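Local structure of AT-rich interactive domain-containing protein 4 (Arabidopsis thaliana, 6LQF) at residues Glu53-Asp65 with Met104-Tyr118. The protein binds DNA through its ARID domain, the part described here, and recognises the histone mark H3K4me3 through an adjoining PHD finger, regulating the floral transition. Residues are numbered along the deposited sequence; the frame is centred on the assembly and turned at random.
Sequences EFPDAVLNSKRLD and MTGVGNTLKRHYETY. With nucleotides of chain D; nucleotides of chain C.
From Pro-55 beside Tyr-118 to Asn-60 beside Met-104, segment 53-65, a loop leading into a two-strand hairpin, runs along helix 107-118 and the turn before it, with no direct hydrogen bond between them. Leu-59 inserts its side chain among Met-104, Val-107, Thr-110 and Leu-111, where a branched apolar residue can reach several partners at once. With CG anti to the backbone N (chi1 180°), the branch points at the helix, and its two methyls part there: CD2 meets Leu-111 CD2 at 3.7 Å, while CD1 presses on Met-104 CE at 3.3 Å, tighter than usual for carbons. Met-104, bent at chi2 and chi3, lays its sulfur against Asn-60 CB, and its flexible unbranched chain suits this folded course. Replacing Met-104 by an alanine removes the thioether, which would probably leave Leu-59 CD1 without its methyl neighbour and open a gap beside Asn-60 CB. The amide of Asn-60 is held beyond the contact by Asn-97 and Thr-99, and its positive phi fits the type I' turn from Leu-59 to Lys-62.

Leu-64 places CD2 over one face of the flat His-114 ring, 3.9 Å from the centroid, a CH-pi contact. At the ring's edge, NE2 meets a water 2.9 Å away that donates to Val-58 O. At the helix end, Pro-55 CB packs 3.7 Å from Tyr-118 CE1, and Phe-54, whose ring also meets helix 26-39, adjoins the same tyrosine. The phenol OH shares a second water with Asp-56 N.

Val-58 N, Asn-60 N and Ser-61 N bind phosphates of DNA chain C, while Asn-109 ND2 binds a chain D phosphate. A hairpin on the DNA phosphates, packed against a helix whose preceding turn meets the bases through Thr-105, is characteristic of the ARID fold.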
ATOM      1  N   GLU A  53       2.781  13.830  18.045  1.00 23.18           N
ATOM      2  CA  GLU A  53       3.484  14.723  17.120  1.00 25.94           C
ATOM      3  C   GLU A  53       4.164  14.043  15.901  1.00 22.02           C
ATOM      4  O   GLU A  53       4.888  14.711  15.140  1.00 22.89           O
ATOM      5  CB  GLU A  53       4.573  15.488  17.865  1.00 31.13           C
ATOM      6  CG  GLU A  53       4.090  16.175  19.155  1.00 46.81           C
ATOM      7  CD  GLU A  53       3.297  17.461  18.905  1.00 64.00           C
ATOM      8  OE1 GLU A  53       2.675  17.967  19.866  1.00 69.91           O
ATOM      9  OE2 GLU A  53       3.297  17.967  17.762  1.00 70.39           O
ATOM     10  N   PHE A  54       3.987  12.733  15.756  1.00 20.83           N
ATOM     11  CA  PHE A  54       4.676  11.961  14.697  1.00 17.35           C
ATOM     12  C   PHE A  54       3.710  11.580  13.596  1.00 19.36           C
ATOM     13  O   PHE A  54       2.620  11.057  13.914  1.00 21.19           O
ATOM     14  CB  PHE A  54       5.281  10.703  15.300  1.00 20.13           C
ATOM     15  CG  PHE A  54       5.903   9.804  14.286  1.00 21.47           C
ATOM     16  CD1 PHE A  54       7.149  10.073  13.784  1.00 20.29           C
ATOM     17  CD2 PHE A  54       5.224   8.706  13.836  1.00 20.28           C
ATOM     18  CE1 PHE A  54       7.726   9.268  12.824  1.00 20.04           C
ATOM     19  CE2 PHE A  54       5.761   7.873  12.869  1.00 19.68           C
ATOM     20  CZ  PHE A  54       7.066   8.180  12.350  1.00 18.77           C
ATOM     21  N   PRO A  55       4.073  11.751  12.321  1.00 19.04           N
ATOM     22  CA  PRO A  55       5.291  12.433  11.827  1.00 17.77           C
ATOM     23  C   PRO A  55       5.074  13.926  11.708  1.00 19.15           C
ATOM     24  O   PRO A  55       3.958  14.381  11.748  1.00 19.25           O
ATOM     25  CB  PRO A  55       5.482  11.828  10.441  1.00 15.08           C
ATOM     26  CG  PRO A  55       4.057  11.656   9.951  1.00 19.56           C
ATOM     27  CD  PRO A  55       3.288  11.184  11.206  1.00 20.85           C
ATOM     28  N   ASP A  56       6.156  14.691  11.580  1.00 17.87           N
ATOM     29  CA  ASP A  56       6.064  16.122  11.319  1.00 20.97           C
ATOM     30  C   ASP A  56       6.063  16.394   9.842  1.00 26.73           C
ATOM     31  O   ASP A  56       7.028  16.924   9.278  1.00 28.59           O
ATOM     32  CB  ASP A  56       7.257  16.818  11.969  1.00 24.52           C
ATOM     33  CG  ASP A  56       7.157  18.323  11.933  1.00 51.53           C
ATOM     34  OD1 ASP A  56       6.080  18.869  11.611  1.00 53.18           O
ATOM     35  OD2 ASP A  56       8.178  18.966  12.258  1.00 56.55           O
ATOM     36  N   ALA A  57       5.032  15.930   9.179  1.00 24.54           N
ATOM     37  CA  ALA A  57       4.860  16.039   7.729  1.00 21.26           C
ATOM     38  C   ALA A  57       3.371  16.209   7.486  1.00 21.28           C
ATOM     39  O   ALA A  57       2.518  15.595   8.145  1.00 21.03           O
ATOM     40  CB  ALA A  57       5.375  14.837   6.957  1.00 21.03           C
ATOM     41  N   VAL A  58       3.076  17.046   6.512  1.00 18.06           N
ATOM     42  CA  VAL A  58       1.697  17.412   6.174  1.00 20.57           C
ATOM     43  C   VAL A  58       1.480  17.115   4.689  1.00 19.59           C
ATOM     44  O   VAL A  58       2.354  17.381   3.843  1.00 20.59           O
ATOM     45  CB  VAL A  58       1.468  18.882   6.455  1.00 24.20           C
ATOM     46  CG1 VAL A  58       0.095  19.361   5.975  1.00 23.19           C
ATOM     47  CG2 VAL A  58       1.635  19.135   7.935  1.00 26.91           C
ATOM     48  N   LEU A  59       0.301  16.576   4.381  1.00 17.20           N
ATOM     49  CA  LEU A  59      -0.139  16.271   3.021  1.00 18.22           C
ATOM     50  C   LEU A  59      -1.606  16.695   2.913  1.00 17.12           C
ATOM     51  O   LEU A  59      -2.437  16.203   3.660  1.00 19.12           O
ATOM     52  CB  LEU A  59      -0.009  14.789   2.733  1.00 20.18           C
ATOM     53  CG  LEU A  59      -0.455  14.395   1.321  1.00 24.19           C
ATOM     54  CD1 LEU A  59       0.486  15.025   0.353  1.00 28.44           C
ATOM     55  CD2 LEU A  59      -0.425  12.900   1.163  1.00 25.18           C
ATOM     56  N   ASN A  60      -1.899  17.563   1.957  1.00 17.15           N
ATOM     57  CA  ASN A  60      -3.234  18.093   1.724  1.00 17.50           C
ATOM     58  C   ASN A  60      -3.831  18.619   3.036  1.00 21.80           C
ATOM     59  O   ASN A  60      -4.959  18.303   3.368  1.00 22.01           O
ATOM     60  CB  ASN A  60      -4.123  16.999   1.127  1.00 18.53           C
ATOM     61  CG  ASN A  60      -5.380  17.536   0.469  1.00 23.49           C
ATOM     62  OD1 ASN A  60      -5.437  18.689   0.078  1.00 24.38           O
ATOM     63  ND2 ASN A  60      -6.413  16.676   0.337  1.00 21.72           N
ATOM     64  N   SER A  61      -3.025  19.399   3.767  1.00 19.31           N
ATOM     65  CA  SER A  61      -3.408  20.086   5.025  1.00 21.02           C
ATOM     66  C   SER A  61      -3.705  19.196   6.209  1.00 24.95           C
ATOM     67  O   SER A  61      -4.297  19.697   7.187  1.00 27.55           O
ATOM     68  CB  SER A  61      -4.667  20.945   4.783  1.00 27.36           C
ATOM     69  OG  SER A  61      -4.452  21.897   3.745  1.00 36.04           O
ATOM     70  N   LYS A  62      -3.402  17.899   6.151  1.00 20.65           N
ATOM     71  CA  LYS A  62      -3.541  17.028   7.301  1.00 18.77           C
ATOM     72  C   LYS A  62      -2.219  16.336   7.576  1.00 17.53           C
ATOM     73  O   LYS A  62      -1.392  16.184   6.663  1.00 18.72           O
ATOM     74  CB  LYS A  62      -4.665  16.002   7.096  1.00 20.13           C
ATOM     75  CG  LYS A  62      -6.033  16.669   7.050  1.00 26.00           C
ATOM     76  CD  LYS A  62      -7.127  15.629   6.870  1.00 32.11           C
ATOM     77  CE  LYS A  62      -8.479  16.323   6.981  1.00 44.80           C
ATOM     78  NZ  LYS A  62      -9.602  15.374   6.768  1.00 55.62           N
ATOM     79  N   ARG A  63      -1.993  15.910   8.815  1.00 16.96           N
ATOM     80  CA  ARG A  63      -0.750  15.167   9.120  1.00 17.42           C
ATOM     81  C   ARG A  63      -0.649  13.924   8.240  1.00 15.98           C
ATOM     82  O   ARG A  63      -1.638  13.260   7.998  1.00 18.31           O
ATOM     83  CB  ARG A  63      -0.707  14.763  10.607  1.00 19.48           C
ATOM     84  CG  ARG A  63       0.650  14.143  11.018  1.00 20.26           C
ATOM     85  CD  ARG A  63       0.657  13.837  12.550  1.00 22.26           C
ATOM     86  NE  ARG A  63       0.138  14.927  13.403  1.00 24.32           N
ATOM     87  CZ  ARG A  63       0.919  15.879  13.907  1.00 24.40           C
ATOM     88  NH1 ARG A  63       2.238  15.905  13.710  1.00 25.21           N
ATOM     89  NH2 ARG A  63       0.399  16.820  14.661  1.00 29.03           N
ATOM     90  N   LEU A  64       0.533  13.628   7.718  1.00 16.60           N
ATOM     91  CA  LEU A  64       0.699  12.477   6.837  1.00 17.04           C
ATOM     92  C   LEU A  64       0.272  11.153   7.492  1.00 19.07           C
ATOM     93  O   LEU A  64       0.739  10.850   8.596  1.00 20.08           O
ATOM     94  CB  LEU A  64       2.168  12.436   6.443  1.00 15.70           C
ATOM     95  CG  LEU A  64       2.541  11.268   5.545  1.00 19.63           C
ATOM     96  CD1 LEU A  64       1.886  11.429   4.182  1.00 21.78           C
ATOM     97  CD2 LEU A  64       4.057  11.253   5.452  1.00 22.19           C
ATOM     98  N   ASP A  65      -0.597  10.392   6.814  1.00 18.09           N
ATOM     99  CA  ASP A  65      -1.147   9.118   7.325  1.00 20.77           C
ATOM    100  C   ASP A  65      -0.265   7.928   6.929  1.00 16.97           C
ATOM    101  O   ASP A  65      -0.499   7.244   5.891  1.00 18.65           O
ATOM    102  CB  ASP A  65      -2.578   8.943   6.775  1.00 18.27           C
ATOM    103  CG  ASP A  65      -3.235   7.624   7.162  1.00 18.87           C
ATOM    104  OD1 ASP A  65      -2.667   6.820   7.937  1.00 20.78           O
ATOM    105  OD2 ASP A  65      -4.381   7.420   6.678  1.00 21.55           O
ATOM    106  N   MET A 104      -4.044  17.872  -5.735  1.00 28.08           N
ATOM    107  CA  MET A 104      -2.781  17.246  -5.351  1.00 26.36           C
ATOM    108  C   MET A 104      -2.179  16.544  -6.554  1.00 22.26           C
ATOM    109  O   MET A 104      -2.094  15.315  -6.617  1.00 21.82           O
ATOM    110  CB  MET A 104      -3.016  16.254  -4.219  1.00 26.28           C
ATOM    111  CG  MET A 104      -3.513  16.955  -2.924  1.00 23.83           C
ATOM    112  SD  MET A 104      -2.282  18.016  -2.136  1.00 32.07           S
ATOM    113  CE  MET A 104      -0.919  16.907  -1.948  1.00 42.14           C
ATOM    114  N   THR A 105      -1.821  17.342  -7.549  1.00 21.36           N
ATOM    115  CA  THR A 105      -1.395  16.843  -8.826  1.00 22.49           C
ATOM    116  C   THR A 105      -0.054  16.145  -8.800  1.00 19.09           C
ATOM    117  O   THR A 105       0.259  15.330  -9.690  1.00 19.98           O
ATOM    118  CB  THR A 105      -1.304  17.968  -9.817  1.00 28.44           C
ATOM    119  OG1 THR A 105      -0.567  18.996  -9.197  1.00 24.48           O
ATOM    120  CG2 THR A 105      -2.711  18.491 -10.155  1.00 29.78           C
ATOM    121  N   GLY A 106       0.751  16.429  -7.802  1.00 19.83           N
ATOM    122  CA  GLY A 106       2.045  15.756  -7.717  1.00 18.90           C
ATOM    123  C   GLY A 106       2.076  14.749  -6.584  1.00 18.74           C
ATOM    124  O   GLY A 106       3.139  14.398  -6.061  1.00 19.43           O
ATOM    125  N   VAL A 107       0.896  14.238  -6.227  1.00 16.25           N
ATOM    126  CA  VAL A 107       0.826  13.474  -5.017  1.00 18.90           C
ATOM    127  C   VAL A 107       1.508  12.124  -5.125  1.00 17.71           C
ATOM    128  O   VAL A 107       2.070  11.645  -4.147  1.00 17.16           O
ATOM    129  CB  VAL A 107      -0.637  13.309  -4.536  1.00 19.39           C
ATOM    130  CG1 VAL A 107      -1.403  12.243  -5.374  1.00 21.06           C
ATOM    131  CG2 VAL A 107      -0.642  12.948  -3.043  1.00 22.58           C
ATOM    132  N   GLY A 108       1.499  11.494  -6.309  1.00 17.50           N
ATOM    133  CA  GLY A 108       2.225  10.242  -6.403  1.00 19.07           C
ATOM    134  C   GLY A 108       3.702  10.389  -6.119  1.00 19.79           C
ATOM    135  O   GLY A 108       4.283   9.637  -5.337  1.00 18.41           O
ATOM    136  N   ASN A 109       4.312  11.400  -6.721  1.00 17.90           N
ATOM    137  CA  ASN A 109       5.730  11.635  -6.443  1.00 18.37           C
ATOM    138  C   ASN A 109       5.973  11.962  -4.945  1.00 17.49           C
ATOM    139  O   ASN A 109       6.942  11.482  -4.332  1.00 19.82           O
ATOM    140  CB  ASN A 109       6.224  12.792  -7.327  1.00 19.79           C
ATOM    141  CG  ASN A 109       7.721  13.016  -7.202  1.00 20.00           C
ATOM    142  OD1 ASN A 109       8.137  13.847  -6.400  1.00 23.43           O
ATOM    143  ND2 ASN A 109       8.519  12.312  -8.003  1.00 23.51           N
ATOM    144  N   THR A 110       5.104  12.805  -4.392  1.00 15.90           N
ATOM    145  CA  THR A 110       5.208  13.154  -2.982  1.00 17.41           C
ATOM    146  C   THR A 110       5.107  11.919  -2.084  1.00 16.93           C
ATOM    147  O   THR A 110       5.910  11.736  -1.142  1.00 17.82           O
ATOM    148  CB  THR A 110       4.139  14.177  -2.633  1.00 18.79           C
ATOM    149  OG1 THR A 110       4.394  15.377  -3.383  1.00 22.05           O
ATOM    150  CG2 THR A 110       4.228  14.519  -1.163  1.00 22.54           C
ATOM    151  N   LEU A 111       4.138  11.034  -2.381  1.00 16.71           N
ATOM    152  CA  LEU A 111       3.979   9.845  -1.552  1.00 16.60           C
ATOM    153  C   LEU A 111       5.185   8.908  -1.658  1.00 15.96           C
ATOM    154  O   LEU A 111       5.588   8.300  -0.669  1.00 17.72           O
ATOM    155  CB  LEU A 111       2.701   9.084  -1.936  1.00 17.58           C
ATOM    156  CG  LEU A 111       1.424   9.761  -1.512  1.00 17.13           C
ATOM    157  CD1 LEU A 111       0.255   8.961  -2.016  1.00 17.37           C
ATOM    158  CD2 LEU A 111       1.329   9.854   0.016  1.00 18.93           C
ATOM    159  N   LYS A 112       5.752   8.777  -2.863  1.00 16.28           N
ATOM    160  CA  LYS A 112       6.938   7.954  -3.011  1.00 16.27           C
ATOM    161  C   LYS A 112       8.106   8.521  -2.198  1.00 17.69           C
ATOM    162  O   LYS A 112       8.811   7.748  -1.550  1.00 18.72           O
ATOM    163  CB  LYS A 112       7.314   7.831  -4.505  1.00 17.91           C
ATOM    164  CG  LYS A 112       6.297   6.945  -5.228  1.00 16.69           C
ATOM    165  CD  LYS A 112       6.440   7.071  -6.756  1.00 25.78           C
ATOM    166  CE  LYS A 112       7.563   6.240  -7.181  1.00 32.91           C
ATOM    167  NZ  LYS A 112       7.761   6.342  -8.702  1.00 31.02           N
ATOM    168  N   ARG A 113       8.267   9.862  -2.165  1.00 16.62           N
ATOM    169  CA  ARG A 113       9.334  10.483  -1.382  1.00 17.82           C
ATOM    170  C   ARG A 113       9.091  10.259   0.116  1.00 18.13           C
ATOM    171  O   ARG A 113      10.007   9.937   0.873  1.00 19.91           O
ATOM    172  CB  ARG A 113       9.417  11.963  -1.724  1.00 20.01           C
ATOM    173  CG  ARG A 113      10.000  12.286  -3.086  1.00 29.34           C
ATOM    174  CD  ARG A 113      10.392  13.769  -3.245  1.00 43.44           C
ATOM    175  NE  ARG A 113       9.281  14.684  -2.983  1.00 48.96           N
ATOM    176  CZ  ARG A 113       9.028  15.228  -1.794  1.00 46.03           C
ATOM    177  NH1 ARG A 113       9.794  14.933  -0.757  1.00 47.48           N
ATOM    178  NH2 ARG A 113       8.005  16.050  -1.633  1.00 47.36           N
ATOM    179  N   HIS A 114       7.837  10.383   0.557  1.00 17.18           N
ATOM    180  CA  HIS A 114       7.571  10.171   1.982  1.00 17.49           C
ATOM    181  C   HIS A 114       7.777   8.702   2.341  1.00 17.36           C
ATOM    182  O   HIS A 114       8.213   8.402   3.464  1.00 19.16           O
ATOM    183  CB  HIS A 114       6.139  10.542   2.348  1.00 18.24           C
ATOM    184  CG  HIS A 114       5.851  12.021   2.372  1.00 17.09           C
ATOM    185  ND1 HIS A 114       6.668  12.930   3.002  1.00 23.74           N
ATOM    186  CD2 HIS A 114       4.777  12.722   1.919  1.00 19.54           C
ATOM    187  CE1 HIS A 114       6.131  14.134   2.913  1.00 27.85           C
ATOM    188  NE2 HIS A 114       4.982  14.039   2.264  1.00 24.41           N
ATOM    189  N   TYR A 115       7.451   7.780   1.397  1.00 16.30           N
ATOM    190  CA  TYR A 115       7.638   6.387   1.714  1.00 17.29           C
ATOM    191  C   TYR A 115       9.132   6.108   1.865  1.00 18.22           C
ATOM    192  O   TYR A 115       9.560   5.438   2.814  1.00 18.39           O
ATOM    193  CB  TYR A 115       7.039   5.502   0.608  1.00 17.15           C
ATOM    194  CG  TYR A 115       6.877   4.058   1.027  1.00 17.29           C
ATOM    195  CD1 TYR A 115       7.957   3.150   0.995  1.00 16.80           C
ATOM    196  CD2 TYR A 115       5.651   3.586   1.438  1.00 16.13           C
ATOM    197  CE1 TYR A 115       7.801   1.823   1.365  1.00 16.09           C
ATOM    198  CE2 TYR A 115       5.503   2.280   1.794  1.00 18.17           C
ATOM    199  CZ  TYR A 115       6.563   1.407   1.760  1.00 16.94           C
ATOM    200  OH  TYR A 115       6.364   0.095   2.145  1.00 20.69           O
ATOM    201  N   GLU A 116       9.931   6.631   0.935  1.00 18.75           N
ATOM    202  CA  GLU A 116      11.380   6.518   1.069  1.00 22.89           C
ATOM    203  C   GLU A 116      11.907   7.063   2.401  1.00 20.50           C
ATOM    204  O   GLU A 116      12.773   6.448   3.027  1.00 22.96           O
ATOM    205  CB  GLU A 116      12.062   7.265  -0.071  1.00 22.11           C
ATOM    206  CG  GLU A 116      11.945   6.481  -1.358  1.00 28.99           C
ATOM    207  CD  GLU A 116      12.521   7.206  -2.557  1.00 53.86           C
ATOM    208  OE1 GLU A 116      12.635   8.455  -2.518  1.00 58.59           O
ATOM    209  OE2 GLU A 116      12.852   6.519  -3.543  1.00 57.00           O
ATOM    210  N   THR A 117      11.408   8.212   2.849  1.00 18.78           N
ATOM    211  CA  THR A 117      11.872   8.818   4.115  1.00 19.33           C
ATOM    212  C   THR A 117      11.498   7.974   5.334  1.00 19.84           C
ATOM    213  O   THR A 117      12.343   7.711   6.215  1.00 19.44           O
ATOM    214  CB  THR A 117      11.250  10.225   4.217  1.00 19.66           C
ATOM    215  OG1 THR A 117      11.701  10.994   3.084  1.00 23.56           O
ATOM    216  CG2 THR A 117      11.642  10.963   5.544  1.00 21.83           C
ATOM    217  N   TYR A 118      10.212   7.582   5.446  1.00 18.05           N
ATOM    218  CA  TYR A 118       9.725   7.040   6.696  1.00 18.41           C
ATOM    219  C   TYR A 118       9.621   5.530   6.727  1.00 17.27           C
ATOM    220  O   TYR A 118       9.670   4.912   7.810  1.00 19.39           O
ATOM    221  CB  TYR A 118       8.335   7.620   7.028  1.00 17.39           C
ATOM    222  CG  TYR A 118       8.355   9.066   7.419  1.00 15.68           C
ATOM    223  CD1 TYR A 118       8.702   9.436   8.724  1.00 17.29           C
ATOM    224  CD2 TYR A 118       8.026  10.067   6.497  1.00 19.50           C
ATOM    225  CE1 TYR A 118       8.731  10.769   9.099  1.00 16.40           C
ATOM    226  CE2 TYR A 118       8.028  11.424   6.867  1.00 19.29           C
ATOM    227  CZ  TYR A 118       8.408  11.752   8.174  1.00 17.61           C
ATOM    228  OH  TYR A 118       8.406  13.078   8.566  1.00 20.95           O
TER
ATOM    229  P    DA D   6       7.554   9.610 -10.450  1.00 27.47           P
ATOM    230  OP1  DA D   6       8.707   8.797 -10.490  1.00 39.05           O
ATOM    231  OP2  DA D   6       7.105  10.091  -9.192  1.00 29.42           O
ATOM    232  O5'  DA D   6       7.719  10.868 -11.384  1.00 26.04           O
ATOM    233  C5'  DA D   6       8.185  10.758 -12.720  1.00 27.68           C
ATOM    234  C4'  DA D   6       8.758  12.071 -13.200  1.00 28.87           C
ATOM    235  O4'  DA D   6       7.714  13.023 -13.472  1.00 24.94           O
ATOM    236  C3'  DA D   6       9.713  12.762 -12.234  1.00 26.11           C
ATOM    237  O3'  DA D   6      10.736  13.346 -13.040  1.00 28.15           O
ATOM    238  C2'  DA D   6       8.816  13.771 -11.552  1.00 21.96           C
ATOM    239  C1'  DA D   6       7.830  14.158 -12.628  1.00 22.10           C
ATOM    240  N9   DA D   6       6.487  14.496 -12.162  1.00 18.92           N
ATOM    241  C8   DA D   6       5.733  13.770 -11.281  1.00 20.28           C
ATOM    242  N7   DA D   6       4.525  14.235 -11.111  1.00 18.62           N
ATOM    243  C5   DA D   6       4.492  15.373 -11.897  1.00 16.58           C
ATOM    244  C6   DA D   6       3.495  16.323 -12.138  1.00 18.12           C
ATOM    245  N6   DA D   6       2.292  16.291 -11.581  1.00 18.28           N
ATOM    246  N1   DA D   6       3.777  17.322 -12.996  1.00 19.18           N
ATOM    247  C2   DA D   6       4.980  17.351 -13.563  1.00 19.32           C
ATOM    248  N3   DA D   6       5.998  16.523 -13.416  1.00 21.73           N
ATOM    249  C4   DA D   6       5.692  15.542 -12.556  1.00 18.39           C
TER
ATOM    250  P    DA C   4       0.027  20.442   1.382  1.00 25.22           P
ATOM    251  OP1  DA C   4      -0.930  20.608   2.411  1.00 26.85           O
ATOM    252  OP2  DA C   4       0.299  19.140   0.843  1.00 22.95           O
ATOM    253  O5'  DA C   4      -0.407  21.309   0.136  1.00 28.31           O
ATOM    254  C5'  DA C   4      -0.762  22.672   0.311  1.00 37.09           C
ATOM    255  C4'  DA C   4      -1.075  23.325  -1.016  1.00 45.61           C
ATOM    256  O4'  DA C   4       0.128  23.537  -1.770  1.00 43.21           O
ATOM    257  C3'  DA C   4      -2.021  22.569  -1.937  1.00 44.50           C
ATOM    258  O3'  DA C   4      -2.796  23.590  -2.545  1.00 46.83           O
ATOM    259  C2'  DA C   4      -1.092  21.932  -2.947  1.00 36.45           C
ATOM    260  C1'  DA C   4       0.014  22.945  -3.049  1.00 38.32           C
ATOM    261  N9   DA C   4       1.324  22.428  -3.382  1.00 34.83           N
ATOM    262  C8   DA C   4       1.918  21.277  -2.942  1.00 36.56           C
ATOM    263  N7   DA C   4       3.156  21.141  -3.329  1.00 33.93           N
ATOM    264  C5   DA C   4       3.398  22.282  -4.073  1.00 26.38           C
ATOM    265  C6   DA C   4       4.517  22.727  -4.775  1.00 24.92           C
ATOM    266  N6   DA C   4       5.664  22.056  -4.834  1.00 26.70           N
ATOM    267  N1   DA C   4       4.429  23.912  -5.407  1.00 29.62           N
ATOM    268  C2   DA C   4       3.276  24.580  -5.356  1.00 28.05           C
ATOM    269  N3   DA C   4       2.157  24.269  -4.729  1.00 30.21           N
ATOM    270  C4   DA C   4       2.284  23.095  -4.093  1.00 32.06           C
ATOM    271  P    DT C   3       5.980  18.848   4.285  1.00 32.45           P
ATOM    272  OP1  DT C   3       5.264  18.515   5.486  1.00 35.68           O
ATOM    273  OP2  DT C   3       6.606  17.823   3.527  1.00 31.34           O
ATOM    274  O5'  DT C   3       5.042  19.660   3.305  1.00 30.94           O
ATOM    275  C5'  DT C   3       4.276  20.739   3.806  1.00 30.20           C
ATOM    276  C4'  DT C   3       3.517  21.438   2.708  1.00 26.46           C
ATOM    277  O4'  DT C   3       4.454  22.098   1.847  1.00 28.58           O
ATOM    278  C3'  DT C   3       2.636  20.570   1.801  1.00 27.71           C
ATOM    279  O3'  DT C   3       1.342  21.152   1.861  1.00 32.42           O
ATOM    280  C2'  DT C   3       3.247  20.750   0.423  1.00 29.83           C
ATOM    281  C1'  DT C   3       3.943  22.086   0.542  1.00 28.21           C
ATOM    282  N1   DT C   3       5.071  22.272  -0.344  1.00 27.13           N
ATOM    283  C2   DT C   3       5.183  23.438  -1.057  1.00 27.84           C
ATOM    284  O2   DT C   3       4.315  24.283  -1.085  1.00 29.96           O
ATOM    285  N3   DT C   3       6.315  23.528  -1.818  1.00 24.86           N
ATOM    286  C4   DT C   3       7.349  22.620  -1.879  1.00 28.48           C
ATOM    287  O4   DT C   3       8.316  22.845  -2.583  1.00 31.61           O
ATOM    288  C5   DT C   3       7.183  21.444  -1.067  1.00 29.28           C
ATOM    289  C7   DT C   3       8.253  20.400  -1.072  1.00 34.40           C
ATOM    290  C6   DT C   3       6.081  21.346  -0.325  1.00 25.45           C
TER
HETATM  291  O   HOH W   1       8.756  13.567  11.230  1.00 20.92           O
HETATM  292  O   HOH W   2       3.545  16.424   1.608  1.00 26.09           O